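Malonyl-CoA decarboxylase (Rhodopseudomonas palustris, PDB 4KSA) probably catalyses the decarboxylation of malonyl-CoA and carries a magnesium-binding site. Local coordinates at residues Thr45-Arg50 with Glu116-Glu121; Asp79-Gln84 with Arg154-Asp159; Leu122-Asn127 with Val161-Ser166; Gly131-Leu136 with Pro222-Glu227. One frame throughout, in Å; residues are numbered along the deposited sequence.

Interaction 1: Thr45-Arg50 with Glu116-Glu121; sequences TLLSRR and EPRRQE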
loop_
_atom_site.group_PDB
_atom_site.type_symbol
_atom_site.label_atom_id
_atom_site.label_comp_id
_atom_site.label_asym_id
_atom_site.label_seq_id
_atom_site.Cartn_x
_atom_site.Cartn_y
_atom_site.Cartn_z
ATOM N N THR A 45 -9.963 -40.033 8.735
ATOM C CA THR A 45 -10.644 -39.228 9.731
ATOM C C THR A 45 -10.970 -37.896 9.045
ATOM O O THR A 45 -12.130 -37.494 8.969
ATOM C CB THR A 45 -9.747 -38.944 10.972
ATOM O OG1 THR A 45 -9.297 -40.176 11.546
ATOM C CG2 THR A 45 -10.520 -38.148 12.026
ATOM N N LEU A 46 -9.938 -37.228 8.537
ATOM C CA LEU A 46 -10.089 -35.950 7.848
ATOM C C LEU A 46 -11.199 -35.988 6.805
ATOM O O LEU A 46 -12.064 -35.116 6.769
ATOM C CB LEU A 46 -8.778 -35.564 7.168
ATOM C CG LEU A 46 -8.783 -34.236 6.413
ATOM C CD1 LEU A 46 -9.055 -33.084 7.387
ATOM C CD2 LEU A 46 -7.446 -34.044 5.713
ATOM N N LEU A 47 -11.178 -37.001 5.952
ATOM C CA LEU A 47 -12.195 -37.125 4.920
ATOM C C LEU A 47 -13.629 -37.179 5.451
ATOM O O LEU A 47 -14.545 -36.671 4.815
ATOM C CB LEU A 47 -11.934 -38.368 4.078
ATOM C CG LEU A 47 -11.000 -38.228 2.886
ATOM C CD1 LEU A 47 -10.797 -39.586 2.224
ATOM C CD2 LEU A 47 -11.598 -37.234 1.902
ATOM N N SER A 48 -13.820 -37.791 6.617
ATOM C CA SER A 48 -15.155 -37.940 7.200
ATOM C C SER A 48 -15.542 -36.791 8.118
ATOM O O SER A 48 -16.716 -36.626 8.461
ATOM C CB SER A 48 -15.243 -39.242 8.003
ATOM O OG SER A 48 -14.646 -39.081 9.286
ATOM N N ARG A 49 -14.552 -36.006 8.526
ATOM C CA ARG A 49 -14.798 -34.885 9.410
ATOM C C ARG A 49 -15.853 -33.918 8.873
ATOM O O ARG A 49 -16.049 -33.803 7.658
ATOM C CB ARG A 49 -13.505 -34.132 9.649
ATOM C CG ARG A 49 -13.473 -33.497 10.981
ATOM C CD ARG A 49 -13.445 -34.575 12.021
ATOM N NE ARG A 49 -13.792 -34.056 13.336
ATOM C CZ ARG A 49 -13.612 -34.728 14.465
ATOM N NH1 ARG A 49 -13.086 -35.947 14.429
ATOM N NH2 ARG A 49 -13.958 -34.177 15.622
ATOM N N ARG A 50 -16.529 -33.228 9.789
ATOM C CA ARG A 50 -17.560 -32.262 9.431
ATOM C C ARG A 50 -17.268 -30.853 9.964
ATOM O O ARG A 50 -17.604 -29.854 9.327
ATOM C CB ARG A 50 -18.923 -32.731 9.942
ATOM C CG ARG A 50 -19.613 -33.774 9.057
ATOM C CD ARG A 50 -21.010 -34.127 9.594
ATOM N NE ARG A 50 -21.065 -35.430 10.259
ATOM C CZ ARG A 50 -20.241 -35.833 11.229
ATOM N NH1 ARG A 50 -20.389 -37.041 11.764
ATOM N NH2 ARG A 50 -19.263 -35.043 11.665
ATOM N N GLU A 116 -15.464 -39.198 -9.339
ATOM C CA GLU A 116 -14.430 -38.428 -8.662
ATOM C C GLU A 116 -13.812 -39.195 -7.509
ATOM O O GLU A 116 -14.496 -39.550 -6.550
ATOM C CB GLU A 116 -14.999 -37.109 -8.144
ATOM C CG GLU A 116 -13.985 -36.252 -7.402
ATOM C CD GLU A 116 -14.596 -34.994 -6.808
ATOM O OE1 GLU A 116 -15.122 -34.166 -7.580
ATOM O OE2 GLU A 116 -14.549 -34.839 -5.568
ATOM N N PRO A 117 -12.503 -39.463 -7.592
ATOM C CA PRO A 117 -11.780 -40.188 -6.548
ATOM C C PRO A 117 -11.716 -39.388 -5.258
ATOM O O PRO A 117 -11.703 -38.150 -5.270
ATOM C CB PRO A 117 -10.403 -40.395 -7.167
ATOM C CG PRO A 117 -10.256 -39.219 -8.066
ATOM C CD PRO A 117 -11.604 -39.129 -8.712
ATOM N N ARG A 118 -11.664 -40.104 -4.144
ATOM C CA ARG A 118 -11.597 -39.481 -2.838
ATOM C C ARG A 118 -10.324 -38.656 -2.629
ATOM O O ARG A 118 -10.228 -37.894 -1.660
ATOM C CB ARG A 118 -11.701 -40.552 -1.758
ATOM C CG ARG A 118 -12.963 -41.375 -1.849
ATOM C CD ARG A 118 -13.198 -42.092 -0.531
ATOM N NE ARG A 118 -12.162 -43.087 -0.264
ATOM C CZ ARG A 118 -11.762 -43.425 0.960
ATOM N NH1 ARG A 118 -12.316 -42.845 2.028
ATOM N NH2 ARG A 118 -10.795 -44.329 1.117
ATOM N N ARG A 119 -9.354 -38.824 -3.526
ATOM C CA ARG A 119 -8.086 -38.102 -3.467
ATOM C C ARG A 119 -8.342 -36.604 -3.496
ATOM O O ARG A 119 -7.740 -35.832 -2.755
ATOM C CB ARG A 119 -7.219 -38.419 -4.683
ATOM C CG ARG A 119 -6.693 -39.817 -4.781
ATOM C CD ARG A 119 -5.520 -39.866 -5.753
ATOM N NE ARG A 119 -5.966 -39.968 -7.132
ATOM C CZ ARG A 119 -6.629 -41.007 -7.604
ATOM N NH1 ARG A 119 -7.008 -41.034 -8.867
ATOM N NH2 ARG A 119 -6.900 -42.018 -6.803
ATOM N N GLN A 120 -9.224 -36.200 -4.397
ATOM C CA GLN A 120 -9.561 -34.806 -4.556
ATOM C C GLN A 120 -10.050 -34.147 -3.259
ATOM O O GLN A 120 -9.490 -33.143 -2.808
ATOM C CB GLN A 120 -10.620 -34.682 -5.634
ATOM C CG GLN A 120 -10.285 -35.461 -6.882
ATOM C CD GLN A 120 -10.597 -34.684 -8.137
ATOM O OE1 GLN A 120 -11.296 -33.659 -8.092
ATOM N NE2 GLN A 120 -10.091 -35.163 -9.270
ATOM N N GLU A 121 -11.096 -34.704 -2.664
ATOM C CA GLU A 121 -11.624 -34.141 -1.445
ATOM C C GLU A 121 -10.538 -34.088 -0.377
ATOM O O GLU A 121 -10.500 -33.151 0.422
ATOM C CB GLU A 121 -12.815 -34.971 -0.962
ATOM C CG GLU A 121 -13.569 -34.360 0.217
ATOM C CD GLU A 121 -13.955 -32.906 -0.044
ATOM O OE1 GLU A 121 -14.323 -32.581 -1.206
ATOM O OE2 GLU A 121 -13.896 -32.097 0.912
#
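The two methyl groups of Leu47, near the end of helix 36-48, divide this contact between them. CD1 lies 3.6 Å from NH1 of Arg118, approaching the guanidinium obliquely, the two side chains crossing at about a right angle. CD2 rests on the aliphatic stem of Glu121, 3.8 Å from its CB, as the two chains slide past each other in opposite directions. A bend at chi3 (-66°) turns the guanidinium of Arg118 across the leucine. Polar partners elsewhere hold the charged ends: Arg118 NH2 meets Glu44 in a salt bridge and gives a hydrogen bond to Gln84 O, while Glu121 OE2 bridges to Arg125 NE. Phe85 touches both Leu47 and Arg118, and Leu122 also touches Leu47. An alanine at Leu47 is likely to open a gap between the guanidinium of Arg118 and the CB-CG stem of Glu121. The arrangement is a partly exposed helix-helix contact, in which helix 36-48 leans on the first turn of helix 118-126 within the helical N-terminal part of the chain.

Interaction 2: Asp79-Gln84 with Arg154-Asp159; sequences DALAEQ and RHVDDD
Val156 presses its CG2 methyl onto the backbone and methyl of Ala82, with CG2 3.8 Å from both Ala82 N and Ala82 CB. The small alanine lets the helices come close, so that the CA atoms of Ala82 and Val156 are only 5.9 Å apart. Both branches of the valine are used: with CG1 anti to the backbone N (chi1 167°), CG2 reaches Ala82 and also Leu81 CB at 4.1 Å, while CG1 meets Leu81 CD1 at 4.2 Å. Leu81 and Val156 cross at about a right angle, and Leu81 continues inward onto Met139 and Leu122. This is helix-helix packing in the helical N-terminal part of the protein, the C-terminal part of helix 71-83 set against the beginning of helix 154-167. Arg119 ties the two together from a third helix, giving a hydrogen bond from NH2 to Leu81 O and a salt bridge from NE to Asp159 OD1. The flank of helix 154-167 turned from helix 71-83 is looser and polar. Arg154 is exposed there, and its NH1 stands 3.4 Å from Asp158 OD1, which lies well above the guanidinium plane, so charge alone draws them together. Asp158 OD1 also forms a salt bridge with Arg113 of a neighbouring subunit.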
loop_
_atom_site.group_PDB
_atom_site.type_symbol
_atom_site.label_atom_id
_atom_site.label_comp_id
_atom_site.label_asym_id
_atom_site.label_seq_id
_atom_site.Cartn_x
_atom_site.Cartn_y
_atom_site.Cartn_z
ATOM N N ASP A 79 1.336 -44.072 -2.439
ATOM C CA ASP A 79 0.767 -45.247 -3.098
ATOM C C ASP A 79 -0.650 -45.472 -2.598
ATOM O O ASP A 79 -1.527 -45.854 -3.357
ATOM C CB ASP A 79 1.626 -46.491 -2.851
ATOM C CG ASP A 79 2.797 -46.599 -3.835
ATOM O OD1 ASP A 79 2.582 -46.365 -5.042
ATOM O OD2 ASP A 79 3.929 -46.933 -3.417
ATOM N N ALA A 80 -0.866 -45.218 -1.313
ATOM C CA ALA A 80 -2.183 -45.362 -0.703
ATOM C C ALA A 80 -3.167 -44.420 -1.411
ATOM O O ALA A 80 -4.349 -44.750 -1.554
ATOM C CB ALA A 80 -2.118 -45.026 0.797
ATOM N N LEU A 81 -2.691 -43.253 -1.849
ATOM C CA LEU A 81 -3.576 -42.327 -2.532
ATOM C C LEU A 81 -4.042 -42.960 -3.828
ATOM O O LEU A 81 -5.149 -42.692 -4.290
ATOM C CB LEU A 81 -2.885 -40.988 -2.838
ATOM C CG LEU A 81 -2.421 -40.117 -1.658
ATOM C CD1 LEU A 81 -1.567 -38.979 -2.177
ATOM C CD2 LEU A 81 -3.605 -39.589 -0.875
ATOM N N ALA A 82 -3.210 -43.820 -4.406
ATOM C CA ALA A 82 -3.569 -44.450 -5.668
ATOM C C ALA A 82 -4.547 -45.609 -5.551
ATOM O O ALA A 82 -5.533 -45.655 -6.301
ATOM C CB ALA A 82 -2.327 -44.901 -6.411
ATOM N N GLU A 83 -4.303 -46.534 -4.621
ATOM C CA GLU A 83 -5.194 -47.680 -4.490
ATOM C C GLU A 83 -6.365 -47.516 -3.525
ATOM O O GLU A 83 -7.484 -47.926 -3.834
ATOM C CB GLU A 83 -4.413 -48.946 -4.122
ATOM C CG GLU A 83 -3.903 -49.008 -2.700
ATOM C CD GLU A 83 -3.343 -50.384 -2.352
ATOM O OE1 GLU A 83 -2.589 -50.953 -3.182
ATOM O OE2 GLU A 83 -3.650 -50.893 -1.245
ATOM N N GLN A 84 -6.137 -46.908 -2.372
ATOM C CA GLN A 84 -7.232 -46.755 -1.430
ATOM C C GLN A 84 -8.139 -45.538 -1.622
ATOM O O GLN A 84 -9.354 -45.630 -1.442
ATOM C CB GLN A 84 -6.676 -46.786 -0.010
ATOM C CG GLN A 84 -6.079 -48.148 0.307
ATOM C CD GLN A 84 -5.353 -48.187 1.620
ATOM O OE1 GLN A 84 -5.919 -47.837 2.668
ATOM N NE2 GLN A 84 -4.086 -48.620 1.585
ATOM N N ARG A 154 0.445 -42.025 -11.497
ATOM C CA ARG A 154 0.140 -41.085 -12.557
ATOM C C ARG A 154 -1.291 -40.570 -12.415
ATOM O O ARG A 154 -1.589 -39.418 -12.736
ATOM C CB ARG A 154 0.338 -41.758 -13.917
ATOM C CG ARG A 154 0.363 -40.795 -15.089
ATOM C CD ARG A 154 -1.012 -40.654 -15.718
ATOM N NE ARG A 154 -1.040 -39.611 -16.738
ATOM C CZ ARG A 154 -1.979 -39.498 -17.673
ATOM N NH1 ARG A 154 -2.981 -40.373 -17.726
ATOM N NH2 ARG A 154 -1.911 -38.511 -18.561
ATOM N N HIS A 155 -2.171 -41.422 -11.905
ATOM C CA HIS A 155 -3.564 -41.047 -11.740
ATOM C C HIS A 155 -3.770 -40.232 -10.480
ATOM O O HIS A 155 -4.859 -39.714 -10.220
ATOM C CB HIS A 155 -4.443 -42.303 -11.792
ATOM C CG HIS A 155 -4.264 -43.074 -13.062
ATOM N ND1 HIS A 155 -3.459 -44.190 -13.148
ATOM C CD2 HIS A 155 -4.648 -42.790 -14.331
ATOM C CE1 HIS A 155 -3.348 -44.556 -14.413
ATOM N NE2 HIS A 155 -4.059 -43.722 -15.151
ATOM N N VAL A 156 -2.710 -40.113 -9.696
ATOM C CA VAL A 156 -2.764 -39.294 -8.503
ATOM C C VAL A 156 -2.361 -37.910 -8.997
ATOM O O VAL A 156 -2.942 -36.900 -8.611
ATOM C CB VAL A 156 -1.761 -39.754 -7.444
ATOM C CG1 VAL A 156 -1.623 -38.681 -6.358
ATOM C CG2 VAL A 156 -2.218 -41.081 -6.846
ATOM N N ASP A 157 -1.374 -37.877 -9.882
ATOM C CA ASP A 157 -0.901 -36.623 -10.416
ATOM C C ASP A 157 -2.004 -35.908 -11.185
ATOM O O ASP A 157 -2.071 -34.677 -11.186
ATOM C CB ASP A 157 0.285 -36.841 -11.341
ATOM C CG ASP A 157 0.789 -35.543 -11.934
ATOM O OD1 ASP A 157 0.854 -35.415 -13.185
ATOM O OD2 ASP A 157 1.107 -34.640 -11.138
ATOM N N ASP A 158 -2.865 -36.677 -11.842
ATOM C CA ASP A 158 -3.946 -36.080 -12.610
ATOM C C ASP A 158 -4.920 -35.332 -11.712
ATOM O O ASP A 158 -5.510 -34.334 -12.126
ATOM C CB ASP A 158 -4.697 -37.143 -13.425
ATOM C CG ASP A 158 -3.929 -37.597 -14.665
ATOM O OD1 ASP A 158 -4.495 -38.399 -15.441
ATOM O OD2 ASP A 158 -2.771 -37.164 -14.866
ATOM N N ASP A 159 -5.089 -35.797 -10.482
ATOM C CA ASP A 159 -6.002 -35.114 -9.580
ATOM C C ASP A 159 -5.374 -33.832 -9.047
ATOM O O ASP A 159 -6.065 -32.831 -8.834
ATOM C CB ASP A 159 -6.411 -36.040 -8.430
ATOM C CG ASP A 159 -7.401 -37.104 -8.875
ATOM O OD1 ASP A 159 -7.353 -38.235 -8.343
ATOM O OD2 ASP A 159 -8.235 -36.799 -9.757
#

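Interaction 3: Leu122-Asn127 with Val161-Ser166; sequences LIRRLN and VHLFTS. With MG (magnesium ion), chain E.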
loop_
_atom_site.group_PDB
_atom_site.type_symbol
_atom_site.label_atom_id
_atom_site.label_comp_id
_atom_site.label_asym_id
_atom_site.label_seq_id
_atom_site.Cartn_x
_atom_site.Cartn_y
_atom_site.Cartn_z
ATOM N N LEU A 122 -9.657 -35.089 -0.367
ATOM C CA LEU A 122 -8.568 -35.148 0.602
ATOM C C LEU A 122 -7.549 -34.015 0.390
ATOM O O LEU A 122 -7.053 -33.411 1.362
ATOM C CB LEU A 122 -7.832 -36.489 0.509
ATOM C CG LEU A 122 -6.608 -36.572 1.430
ATOM C CD1 LEU A 122 -7.087 -36.438 2.889
ATOM C CD2 LEU A 122 -5.832 -37.872 1.194
ATOM N N ILE A 123 -7.214 -33.749 -0.877
ATOM C CA ILE A 123 -6.274 -32.687 -1.194
ATOM C C ILE A 123 -6.933 -31.334 -0.886
ATOM O O ILE A 123 -6.311 -30.455 -0.265
ATOM C CB ILE A 123 -5.813 -32.778 -2.682
ATOM C CG1 ILE A 123 -5.050 -34.092 -2.902
ATOM C CG2 ILE A 123 -4.878 -31.632 -3.034
ATOM C CD1 ILE A 123 -4.604 -34.325 -4.345
ATOM N N ARG A 124 -8.195 -31.177 -1.298
ATOM C CA ARG A 124 -8.923 -29.925 -1.053
ATOM C C ARG A 124 -8.940 -29.578 0.411
ATOM O O ARG A 124 -8.819 -28.407 0.773
ATOM C CB ARG A 124 -10.364 -29.986 -1.553
ATOM C CG ARG A 124 -10.487 -29.740 -3.036
ATOM C CD ARG A 124 -11.925 -29.494 -3.421
ATOM N NE ARG A 124 -12.701 -30.720 -3.373
ATOM C CZ ARG A 124 -12.921 -31.495 -4.428
ATOM N NH1 ARG A 124 -12.434 -31.153 -5.610
ATOM N NH2 ARG A 124 -13.598 -32.621 -4.289
ATOM N N ARG A 125 -9.081 -30.588 1.258
ATOM C CA ARG A 125 -9.105 -30.341 2.684
ATOM C C ARG A 125 -7.724 -30.040 3.233
ATOM O O ARG A 125 -7.578 -29.182 4.097
ATOM C CB ARG A 125 -9.725 -31.529 3.405
ATOM C CG ARG A 125 -11.159 -31.742 2.987
ATOM C CD ARG A 125 -11.906 -32.671 3.923
ATOM N NE ARG A 125 -13.274 -32.840 3.447
ATOM C CZ ARG A 125 -14.298 -33.233 4.200
ATOM N NH1 ARG A 125 -14.124 -33.524 5.490
ATOM N NH2 ARG A 125 -15.515 -33.282 3.667
ATOM N N LEU A 126 -6.706 -30.731 2.734
ATOM C CA LEU A 126 -5.340 -30.512 3.201
ATOM C C LEU A 126 -4.873 -29.122 2.844
ATOM O O LEU A 126 -3.927 -28.609 3.422
ATOM C CB LEU A 126 -4.394 -31.519 2.566
ATOM C CG LEU A 126 -4.556 -32.965 3.016
ATOM C CD1 LEU A 126 -3.592 -33.837 2.240
ATOM C CD2 LEU A 126 -4.287 -33.059 4.520
ATOM N N ASN A 127 -5.556 -28.518 1.880
ATOM C CA ASN A 127 -5.211 -27.189 1.416
ATOM C C ASN A 127 -5.670 -26.109 2.370
ATOM O O ASN A 127 -5.332 -24.944 2.199
ATOM C CB ASN A 127 -5.808 -26.950 0.032
ATOM C CG ASN A 127 -5.244 -25.720 -0.629
ATOM O OD1 ASN A 127 -4.035 -25.519 -0.655
ATOM N ND2 ASN A 127 -6.113 -24.894 -1.173
ATOM N N VAL A 161 -3.260 -31.937 -10.648
ATOM C CA VAL A 161 -3.317 -30.972 -11.731
ATOM C C VAL A 161 -4.715 -30.356 -11.846
ATOM O O VAL A 161 -4.843 -29.166 -12.103
ATOM C CB VAL A 161 -2.890 -31.624 -13.077
ATOM C CG1 VAL A 161 -3.064 -30.643 -14.238
ATOM C CG2 VAL A 161 -1.435 -32.053 -12.995
ATOM N N HIS A 162 -5.763 -31.139 -11.637
ATOM C CA HIS A 162 -7.095 -30.567 -11.732
ATOM C C HIS A 162 -7.299 -29.479 -10.673
ATOM O O HIS A 162 -7.849 -28.422 -10.967
ATOM C CB HIS A 162 -8.173 -31.648 -11.579
ATOM C CG HIS A 162 -9.575 -31.116 -11.642
ATOM N ND1 HIS A 162 -10.113 -30.563 -12.786
ATOM C CD2 HIS A 162 -10.535 -31.016 -10.690
ATOM C CE1 HIS A 162 -11.343 -30.145 -12.536
ATOM N NE2 HIS A 162 -11.622 -30.408 -11.272
ATOM N N LEU A 163 -6.853 -29.731 -9.448
ATOM C CA LEU A 163 -7.017 -28.748 -8.376
ATOM C C LEU A 163 -6.050 -27.560 -8.490
ATOM O O LEU A 163 -6.492 -26.408 -8.395
ATOM C CB LEU A 163 -6.889 -29.429 -7.008
ATOM C CG LEU A 163 -7.907 -30.564 -6.794
ATOM C CD1 LEU A 163 -7.523 -31.426 -5.598
ATOM C CD2 LEU A 163 -9.295 -29.972 -6.616
ATOM N N PHE A 164 -4.759 -27.836 -8.705
ATOM C CA PHE A 164 -3.739 -26.792 -8.859
ATOM C C PHE A 164 -4.128 -25.841 -9.985
ATOM O O PHE A 164 -3.963 -24.619 -9.878
ATOM C CB PHE A 164 -2.366 -27.381 -9.215
ATOM C CG PHE A 164 -1.614 -27.943 -8.053
ATOM C CD1 PHE A 164 -0.282 -28.309 -8.200
ATOM C CD2 PHE A 164 -2.238 -28.138 -6.820
ATOM C CE1 PHE A 164 0.433 -28.868 -7.139
ATOM C CE2 PHE A 164 -1.546 -28.696 -5.745
ATOM C CZ PHE A 164 -0.199 -29.063 -5.907
ATOM N N THR A 165 -4.626 -26.408 -11.077
ATOM C CA THR A 165 -5.037 -25.602 -12.210
ATOM C C THR A 165 -6.095 -24.603 -11.768
ATOM O O THR A 165 -6.027 -23.414 -12.106
ATOM C CB THR A 165 -5.596 -26.479 -13.339
ATOM O OG1 THR A 165 -4.510 -27.163 -13.972
ATOM C CG2 THR A 165 -6.331 -25.640 -14.364
ATOM N N SER A 166 -7.068 -25.078 -10.996
ATOM C CA SER A 166 -8.117 -24.198 -10.530
ATOM C C SER A 166 -7.622 -23.205 -9.484
ATOM O O SER A 166 -8.129 -22.089 -9.402
ATOM C CB SER A 166 -9.270 -24.999 -9.957
ATOM O OG SER A 166 -10.327 -24.116 -9.631
HETATM MG MG MG E . -13.966 -30.340 -10.530
#
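Arg124 and Leu163 mark the closest backbone approach of segments 122-127 and 161-166, their CA atoms standing 7.7 Å apart. The arrangement is a helix-helix packing within the helical N-terminal part of the fold, bordering a magnesium site shared by two subunits. At this spacing the side chains fill the space between the backbones, and Leu163 does most of the filling. Its fork straddles two consecutive residues: CD1 points into Ile123, 3.6 Å from CB and 3.7 Å from CG2, whereas CD2 lies against Arg124, 3.8 Å from CG and 3.5 Å from NH1. Ile123 and Leu163 meet at a slant. The arginine chain, bent at chi3 (-73°), brings NH1 obliquely to CD2, and its NH2 forms salt bridges with Glu116 and Glu121. Phe160 and Trp167 of helix 154-167 and Leu136 of helix 132-146 also touch Ile123. An alanine in place of Leu163 would probably open a gap beside Ile123 CB and leave the bent Arg124 chain without a methyl to lie against. One residue earlier on the same helix, His162 carries its ring anti to the backbone N (chi1 179°), which sends the imidazole out toward the second subunit. There the magnesium ion is bound by His162 of that neighbouring subunit as well as by His162 of this chain, whose NE2 lies 2.5 Å from the metal.

Interaction 4: Gly131-Leu136 with Pro222-Glu227; sequences GGTAAL and PRLVDE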
loop_
_atom_site.group_PDB
_atom_site.type_symbol
_atom_site.label_atom_id
_atom_site.label_comp_id
_atom_site.label_asym_id
_atom_site.label_seq_id
_atom_site.Cartn_x
_atom_site.Cartn_y
_atom_site.Cartn_z
ATOM N N GLY A 131 -0.049 -23.198 5.320
ATOM C CA GLY A 131 1.125 -23.688 4.627
ATOM C C GLY A 131 0.720 -24.881 3.780
ATOM O O GLY A 131 1.562 -25.598 3.233
ATOM N N GLY A 132 -0.595 -25.080 3.674
ATOM C CA GLY A 132 -1.138 -26.194 2.907
ATOM C C GLY A 132 -0.728 -26.294 1.443
ATOM O O GLY A 132 -0.208 -27.322 1.002
ATOM N N THR A 133 -0.966 -25.223 0.688
ATOM C CA THR A 133 -0.637 -25.211 -0.727
ATOM C C THR A 133 0.827 -25.522 -0.975
ATOM O O THR A 133 1.163 -26.323 -1.849
ATOM C CB THR A 133 -0.963 -23.871 -1.356
ATOM O OG1 THR A 133 -2.364 -23.626 -1.223
ATOM C CG2 THR A 133 -0.604 -23.875 -2.829
ATOM N N ALA A 134 1.703 -24.887 -0.206
ATOM C CA ALA A 134 3.135 -25.104 -0.365
ATOM C C ALA A 134 3.464 -26.573 -0.111
ATOM O O ALA A 134 4.228 -27.190 -0.845
ATOM C CB ALA A 134 3.908 -24.210 0.593
ATOM N N ALA A 135 2.874 -27.130 0.935
ATOM C CA ALA A 135 3.105 -28.522 1.268
ATOM C C ALA A 135 2.572 -29.419 0.137
ATOM O O ALA A 135 3.210 -30.406 -0.232
ATOM C CB ALA A 135 2.428 -28.844 2.586
ATOM N N LEU A 136 1.410 -29.075 -0.419
ATOM C CA LEU A 136 0.849 -29.868 -1.499
ATOM C C LEU A 136 1.721 -29.820 -2.738
ATOM O O LEU A 136 1.782 -30.785 -3.490
ATOM C CB LEU A 136 -0.558 -29.400 -1.865
ATOM C CG LEU A 136 -1.749 -30.046 -1.152
ATOM C CD1 LEU A 136 -1.651 -31.568 -1.221
ATOM C CD2 LEU A 136 -1.768 -29.611 0.270
ATOM N N PRO A 222 -0.653 -15.258 -5.291
ATOM C CA PRO A 222 -1.033 -15.271 -3.874
ATOM C C PRO A 222 -1.096 -16.657 -3.209
ATOM O O PRO A 222 -0.966 -16.745 -1.992
ATOM C CB PRO A 222 -2.388 -14.548 -3.870
ATOM C CG PRO A 222 -2.930 -14.770 -5.269
ATOM C CD PRO A 222 -1.697 -14.631 -6.128
ATOM N N ARG A 223 -1.288 -17.731 -3.988
ATOM C CA ARG A 223 -1.363 -19.087 -3.422
ATOM C C ARG A 223 -0.073 -19.494 -2.741
ATOM O O ARG A 223 -0.101 -20.254 -1.787
ATOM C CB ARG A 223 -1.678 -20.144 -4.487
ATOM C CG ARG A 223 -3.099 -20.158 -4.988
ATOM C CD ARG A 223 -4.093 -20.581 -3.921
ATOM N NE ARG A 223 -5.443 -20.610 -4.476
ATOM C CZ ARG A 223 -6.463 -21.271 -3.938
ATOM N NH1 ARG A 223 -7.656 -21.237 -4.524
ATOM N NH2 ARG A 223 -6.284 -21.966 -2.818
ATOM N N LEU A 224 1.051 -19.016 -3.258
ATOM C CA LEU A 224 2.350 -19.319 -2.699
ATOM C C LEU A 224 3.039 -18.008 -2.403
ATOM O O LEU A 224 3.864 -17.521 -3.175
ATOM C CB LEU A 224 3.184 -20.123 -3.682
ATOM C CG LEU A 224 2.686 -21.530 -3.972
ATOM C CD1 LEU A 224 3.609 -22.178 -4.982
ATOM C CD2 LEU A 224 2.639 -22.344 -2.676
ATOM N N VAL A 225 2.664 -17.443 -1.267
ATOM C CA VAL A 225 3.189 -16.185 -0.787
ATOM C C VAL A 225 4.711 -16.097 -0.763
ATOM O O VAL A 225 5.380 -17.027 -0.339
ATOM C CB VAL A 225 2.631 -15.888 0.625
ATOM C CG1 VAL A 225 3.605 -15.002 1.404
ATOM C CG2 VAL A 225 1.260 -15.190 0.488
ATOM N N ASP A 226 5.222 -14.958 -1.231
ATOM C CA ASP A 226 6.644 -14.670 -1.286
ATOM C C ASP A 226 7.422 -15.615 -2.163
ATOM O O ASP A 226 8.636 -15.644 -2.108
ATOM C CB ASP A 226 7.246 -14.693 0.127
ATOM C CG ASP A 226 6.921 -13.433 0.924
ATOM O OD1 ASP A 226 7.078 -13.455 2.167
ATOM O OD2 ASP A 226 6.517 -12.426 0.307
ATOM N N GLU A 227 6.739 -16.379 -2.993
ATOM C CA GLU A 227 7.444 -17.349 -3.805
ATOM C C GLU A 227 7.484 -17.038 -5.311
ATOM O O GLU A 227 6.445 -17.008 -5.983
ATOM C CB GLU A 227 6.829 -18.727 -3.543
ATOM C CG GLU A 227 7.692 -19.885 -3.975
ATOM C CD GLU A 227 8.985 -19.974 -3.192
ATOM O OE1 GLU A 227 8.931 -20.322 -1.991
ATOM O OE2 GLU A 227 10.055 -19.694 -3.784
#
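Thr133 and Ala134, in the first turn of helix 132-146, pack against Arg223 and Leu224 in a partly buried, mainly apolar contact that joins the helical N-terminal part to a loop of the mixed sheet. Leu224 supplies most of the touch through one methyl: CD2 sits 3.6 Å from Thr133 CG2, and at the same distance from Ala134 CA, with Ala134 CB at 4.0 Å. Thr133 CG2 is anti to the backbone N, which turns the methyl to the leucine and leaves OG1 (chi1 -61°) for a hydrogen bond with Asn127 OD1. The threonine CB also lies 3.7 Å from Arg223 O. The loop links strands 214-220 and 230-237, antiparallel neighbours in the sheet of the C-terminal domain, whose family belongs to the acetyltransferase clan. A type II beta turn from Leu224 to Glu227 reverses it, closed by the bond from Glu227 N to Leu224 O at 3.1 Å, with Asp226 at positive phi (62°). Arg223 runs on beyond the helix: its NE makes a weak hydrogen bond to Trp167 O, and its guanidinium forms a cation-pi interaction with Phe172 of a neighbouring subunit.

Overall arrangement
Interactions 1, 2 and 3 all lie among the N-terminal helices. Helix 118-126 serves both interactions 1 and 3, and helix 154-167 both 2 and 3, so 3 shares an element with each of them. Interaction 2 is buried and wholly apolar, interaction 3 is buried too but adds an arginine to its apolar core, and interaction 1 is a surface contact of a leucine with an arginine and a glutamate. Polar bonds stitch them together: salt bridges join 1 to both 2 and 3, and Gln120 NE2 reaches Asp159 OD2 between 1 and 2. Interaction 4 differs in joining a helix to a sheet loop, yet it touches interaction 3. All four come within reach of the second subunit.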